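Local coordinates for transferrin binding protein B (Actinobacillus suis, PDB 3PQU) that probably binds host transferrin at the bacterial outer membrane as a surface lipoprotein, helping the cell acquire iron, at residues A[470-482]-A[492-504]. Residues are numbered along the deposited sequence; the frame is centred on the assembly and turned at random.
Sequences DVNFSDKKVNGKL and FTVDATINGNGFI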
loop_
_atom_site.group_PDB
_atom_site.type_symbol
_atom_site.label_atom_id
_atom_site.label_comp_id
_atom_site.label_asym_id
_atom_site.label_seq_id
_atom_site.Cartn_x
_atom_site.Cartn_y
_atom_site.Cartn_z
ATOM N N ASP A 470 8.437 14.087 29.621
ATOM C CA ASP A 470 7.819 13.458 30.767
ATOM C C ASP A 470 6.449 13.010 30.298
ATOM O O ASP A 470 5.649 13.814 29.810
ATOM C CB ASP A 470 7.719 14.423 31.953
ATOM C CG ASP A 470 9.079 14.850 32.470
ATOM O OD1 ASP A 470 9.281 16.065 32.684
ATOM O OD2 ASP A 470 9.950 13.970 32.650
ATOM N N VAL A 471 6.200 11.715 30.411
ATOM C CA VAL A 471 4.926 11.152 29.999
ATOM C C VAL A 471 4.157 10.632 31.208
ATOM O O VAL A 471 4.637 9.754 31.929
ATOM C CB VAL A 471 5.119 10.034 28.955
ATOM C CG1 VAL A 471 3.799 9.338 28.664
ATOM C CG2 VAL A 471 5.709 10.612 27.671
ATOM N N ASN A 472 2.977 11.198 31.440
ATOM C CA ASN A 472 2.139 10.781 32.559
ATOM C C ASN A 472 0.893 10.080 32.046
ATOM O O ASN A 472 -0.083 10.729 31.665
ATOM C CB ASN A 472 1.741 11.983 33.415
ATOM C CG ASN A 472 1.175 11.580 34.766
ATOM O OD1 ASN A 472 0.348 10.673 34.868
ATOM N ND2 ASN A 472 1.614 12.269 35.818
ATOM N N PHE A 473 0.932 8.753 32.033
ATOM C CA PHE A 473 -0.185 7.968 31.530
ATOM C C PHE A 473 -1.393 8.076 32.458
ATOM O O PHE A 473 -2.533 7.907 32.025
ATOM C CB PHE A 473 0.223 6.504 31.320
ATOM C CG PHE A 473 1.209 6.299 30.197
ATOM C CD1 PHE A 473 0.820 6.463 28.870
ATOM C CD2 PHE A 473 2.523 5.924 30.463
ATOM C CE1 PHE A 473 1.728 6.265 27.822
ATOM C CE2 PHE A 473 3.442 5.722 29.423
ATOM C CZ PHE A 473 3.042 5.894 28.098
ATOM N N SER A 474 -1.146 8.381 33.731
ATOM C CA SER A 474 -2.235 8.511 34.698
ATOM C C SER A 474 -3.174 9.675 34.386
ATOM O O SER A 474 -4.379 9.478 34.211
ATOM C CB SER A 474 -1.701 8.611 36.125
ATOM O OG SER A 474 -1.501 7.320 36.666
ATOM N N ASP A 475 -2.634 10.884 34.312
ATOM C CA ASP A 475 -3.468 12.028 33.954
ATOM C C ASP A 475 -3.280 12.428 32.496
ATOM O O ASP A 475 -3.463 13.590 32.129
ATOM C CB ASP A 475 -3.252 13.212 34.904
ATOM C CG ASP A 475 -1.793 13.530 35.119
ATOM O OD1 ASP A 475 -1.004 13.355 34.167
ATOM O OD2 ASP A 475 -1.440 13.961 36.239
ATOM N N LYS A 476 -2.910 11.441 31.680
ATOM C CA LYS A 476 -2.863 11.575 30.226
ATOM C C LYS A 476 -2.183 12.852 29.741
ATOM O O LYS A 476 -2.780 13.645 29.012
ATOM C CB LYS A 476 -4.272 11.473 29.636
ATOM C CG LYS A 476 -4.944 10.137 29.886
ATOM C CD LYS A 476 -4.136 9.004 29.275
ATOM C CE LYS A 476 -4.762 7.652 29.577
ATOM N NZ LYS A 476 -6.133 7.541 29.010
ATOM N N LYS A 477 -0.931 13.043 30.140
ATOM C CA LYS A 477 -0.192 14.231 29.731
ATOM C C LYS A 477 1.210 13.928 29.220
ATOM O O LYS A 477 1.917 13.065 29.744
ATOM C CB LYS A 477 -0.122 15.243 30.873
ATOM C CG LYS A 477 -1.446 15.932 31.165
ATOM C CD LYS A 477 -1.369 17.429 30.883
ATOM C CE LYS A 477 -1.324 17.730 29.394
ATOM N NZ LYS A 477 -1.151 19.188 29.121
ATOM N N VAL A 478 1.599 14.653 28.181
ATOM C CA VAL A 478 2.950 14.588 27.657
ATOM C C VAL A 478 3.550 15.985 27.724
ATOM O O VAL A 478 2.942 16.952 27.263
ATOM C CB VAL A 478 2.963 14.089 26.199
ATOM C CG1 VAL A 478 4.387 14.060 25.654
ATOM C CG2 VAL A 478 2.321 12.712 26.104
ATOM N N ASN A 479 4.730 16.096 28.324
ATOM C CA ASN A 479 5.449 17.363 28.346
ATOM C C ASN A 479 6.861 17.183 27.832
ATOM O O ASN A 479 7.570 16.263 28.239
ATOM C CB ASN A 479 5.449 17.960 29.748
ATOM C CG ASN A 479 4.051 18.201 30.257
ATOM O OD1 ASN A 479 3.452 19.241 29.981
ATOM N ND2 ASN A 479 3.506 17.227 30.979
ATOM N N GLY A 480 7.264 18.061 26.926
ATOM C CA GLY A 480 8.490 17.837 26.193
ATOM C C GLY A 480 9.411 19.029 26.173
ATOM O O GLY A 480 8.977 20.174 26.261
ATOM N N LYS A 481 10.699 18.744 26.055
ATOM C CA LYS A 481 11.710 19.773 25.920
ATOM C C LYS A 481 12.604 19.395 24.746
ATOM O O LYS A 481 13.059 18.260 24.656
ATOM C CB LYS A 481 12.532 19.884 27.208
ATOM C CG LYS A 481 11.713 20.227 28.453
ATOM C CD LYS A 481 12.592 20.319 29.692
ATOM C CE LYS A 481 11.829 20.937 30.861
ATOM N NZ LYS A 481 12.686 21.147 32.066
ATOM N N LEU A 482 12.838 20.343 23.845
ATOM C CA LEU A 482 13.733 20.130 22.712
ATOM C C LEU A 482 14.875 21.147 22.687
ATOM O O LEU A 482 14.637 22.358 22.641
ATOM C CB LEU A 482 12.954 20.190 21.404
ATOM C CG LEU A 482 12.136 18.945 21.069
ATOM C CD1 LEU A 482 10.726 19.036 21.611
ATOM C CD2 LEU A 482 12.106 18.789 19.582
ATOM N N PHE A 492 12.614 24.658 22.032
ATOM C CA PHE A 492 11.187 24.382 21.894
ATOM C C PHE A 492 10.698 23.548 23.072
ATOM O O PHE A 492 11.371 22.611 23.493
ATOM C CB PHE A 492 10.908 23.603 20.606
ATOM C CG PHE A 492 10.769 24.461 19.379
ATOM C CD1 PHE A 492 11.778 24.509 18.431
ATOM C CD2 PHE A 492 9.618 25.197 19.158
ATOM C CE1 PHE A 492 11.648 25.285 17.297
ATOM C CE2 PHE A 492 9.484 25.974 18.025
ATOM C CZ PHE A 492 10.499 26.017 17.093
ATOM N N THR A 493 9.529 23.880 23.603
ATOM C CA THR A 493 8.852 22.973 24.523
ATOM C C THR A 493 7.539 22.512 23.906
ATOM O O THR A 493 7.030 23.130 22.971
ATOM C CB THR A 493 8.565 23.611 25.900
ATOM O OG1 THR A 493 7.551 24.616 25.771
ATOM C CG2 THR A 493 9.826 24.220 26.486
ATOM N N VAL A 494 6.996 21.421 24.431
ATOM C CA VAL A 494 5.718 20.913 23.958
ATOM C C VAL A 494 4.780 20.564 25.104
ATOM O O VAL A 494 5.177 19.936 26.085
ATOM C CB VAL A 494 5.885 19.660 23.085
ATOM C CG1 VAL A 494 4.525 19.102 22.723
ATOM C CG2 VAL A 494 6.682 19.981 21.832
ATOM N N ASP A 495 3.526 20.975 24.964
ATOM C CA ASP A 495 2.482 20.598 25.902
ATOM C C ASP A 495 1.392 19.898 25.111
ATOM O O ASP A 495 0.815 20.478 24.192
ATOM C CB ASP A 495 1.911 21.832 26.595
ATOM C CG ASP A 495 2.973 22.871 26.893
ATOM O OD1 ASP A 495 3.403 22.963 28.062
ATOM O OD2 ASP A 495 3.383 23.589 25.955
ATOM N N ALA A 496 1.110 18.652 25.460
ATOM C CA ALA A 496 0.160 17.868 24.684
ATOM C C ALA A 496 -0.707 16.964 25.545
ATOM O O ALA A 496 -0.445 16.760 26.728
ATOM C CB ALA A 496 0.889 17.051 23.617
ATOM N N THR A 497 -1.746 16.420 24.930
ATOM C CA THR A 497 -2.656 15.534 25.626
ATOM C C THR A 497 -2.695 14.167 24.956
ATOM O O THR A 497 -2.804 14.055 23.730
ATOM C CB THR A 497 -4.071 16.126 25.685
ATOM O OG1 THR A 497 -4.043 17.359 26.417
ATOM C CG2 THR A 497 -5.021 15.157 26.365
ATOM N N ILE A 498 -2.598 13.125 25.772
ATOM C CA ILE A 498 -2.708 11.762 25.282
ATOM C C ILE A 498 -4.160 11.404 25.010
ATOM O O ILE A 498 -4.996 11.413 25.913
ATOM C CB ILE A 498 -2.168 10.756 26.308
ATOM C CG1 ILE A 498 -0.716 11.075 26.666
ATOM C CG2 ILE A 498 -2.322 9.336 25.784
ATOM C CD1 ILE A 498 -0.114 10.119 27.666
ATOM N N ASN A 499 -4.459 11.093 23.759
ATOM C CA ASN A 499 -5.761 10.563 23.407
ATOM C C ASN A 499 -5.559 9.332 22.538
ATOM O O ASN A 499 -4.982 9.421 21.451
ATOM C CB ASN A 499 -6.596 11.615 22.676
ATOM C CG ASN A 499 -8.041 11.192 22.503
ATOM O OD1 ASN A 499 -8.647 10.622 23.411
ATOM N ND2 ASN A 499 -8.602 11.471 21.332
ATOM N N GLY A 500 -6.010 8.182 23.033
ATOM C CA GLY A 500 -5.834 6.919 22.338
ATOM C C GLY A 500 -4.395 6.430 22.375
ATOM O O GLY A 500 -3.813 6.256 23.443
ATOM N N ASN A 501 -3.817 6.195 21.200
ATOM C CA ASN A 501 -2.424 5.785 21.121
ATOM C C ASN A 501 -1.548 6.876 20.521
ATOM O O ASN A 501 -0.465 6.596 20.010
ATOM C CB ASN A 501 -2.281 4.490 20.333
ATOM C CG ASN A 501 -2.964 4.555 18.982
ATOM O OD1 ASN A 501 -3.386 5.620 18.543
ATOM N ND2 ASN A 501 -3.080 3.410 18.319
ATOM N N GLY A 502 -2.032 8.116 20.579
ATOM C CA GLY A 502 -1.278 9.263 20.096
ATOM C C GLY A 502 -1.456 10.460 21.012
ATOM O O GLY A 502 -2.167 10.377 22.013
ATOM N N PHE A 503 -0.809 11.572 20.681
ATOM C CA PHE A 503 -0.991 12.805 21.444
ATOM C C PHE A 503 -1.105 14.033 20.538
ATOM O O PHE A 503 -0.682 14.013 19.378
ATOM C CB PHE A 503 0.135 12.991 22.473
ATOM C CG PHE A 503 1.509 13.045 21.870
ATOM C CD1 PHE A 503 2.055 14.254 21.466
ATOM C CD2 PHE A 503 2.255 11.888 21.704
ATOM C CE1 PHE A 503 3.320 14.308 20.905
ATOM C CE2 PHE A 503 3.518 11.935 21.146
ATOM C CZ PHE A 503 4.053 13.145 20.747
ATOM N N ILE A 504 -1.690 15.099 21.075
ATOM C CA ILE A 504 -1.890 16.322 20.312
ATOM C C ILE A 504 -1.777 17.511 21.250
ATOM O O ILE A 504 -2.229 17.445 22.390
ATOM C CB ILE A 504 -3.272 16.343 19.622
ATOM C CG1 ILE A 504 -3.502 15.053 18.828
ATOM C CG2 ILE A 504 -3.404 17.561 18.712
ATOM C CD1 ILE A 504 -4.868 14.967 18.187
#
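Seven backbone hydrogen bonds tie 476-482 to 492-498, the two arms of a hairpin in the C-lobe beta barrel. Val478 pairs with Ala496, Gly480 with Val494 and Leu482 with Phe492 as antiparallel hydrogen-bonded pairs. Gly480 and Val494 exchange two bonds: Gly480 N reaches Val494 O at 2.9 Å, and Val494 N returns to Gly480 O at 3.0 Å. Beyond the Val478–Ala496 pair, Ile498 N reaches Lys476 O at 3.3 Å. Lys476 itself belongs to a G1 beta bulge, sharing Asn472 with Lys477 at the turn that leads from strand 467-472 into strand 477-482.

The apolar packing centres on Ile498. With its CG1 beside the backbone N (chi1 -57°), this arm runs under the turn, and CG1 presses on Val478 CG2 at 3.5 Å, tight for two carbons. CD1 goes on to touch Val471 CG1 and, at 4.0 Å, Phe473 CD1, meeting both side chains at about a right angle. From another side the bent chain of Lys476 lays CD against Ile498 CG2 at 3.9 Å, so aliphatic lysine carbons pack against the CB and CG2 end of the isoleucine. Phe537 of strand 531-538 touches Val471, Val478 and Ile498 alike. Farther along the same face, Leu482 CD1 meets Val494 CG2 at 4.2 Å.

Polar groups occupy the other face, carried by Lys477, Asn479, Lys481, Thr493, Asp495 and Thr497. They are loosely coupled: Lys477 NZ stays 6.0 Å from Asp495 OD1, too far for a salt bridge.

The chemistry is that of an amphipathic barrel wall: the main chain supplies the directional bonds, and a hydrocarbon cluster joins the hairpin to the preceding turn and strand 531-538, while the lysine-bearing face contributes little specific pairing.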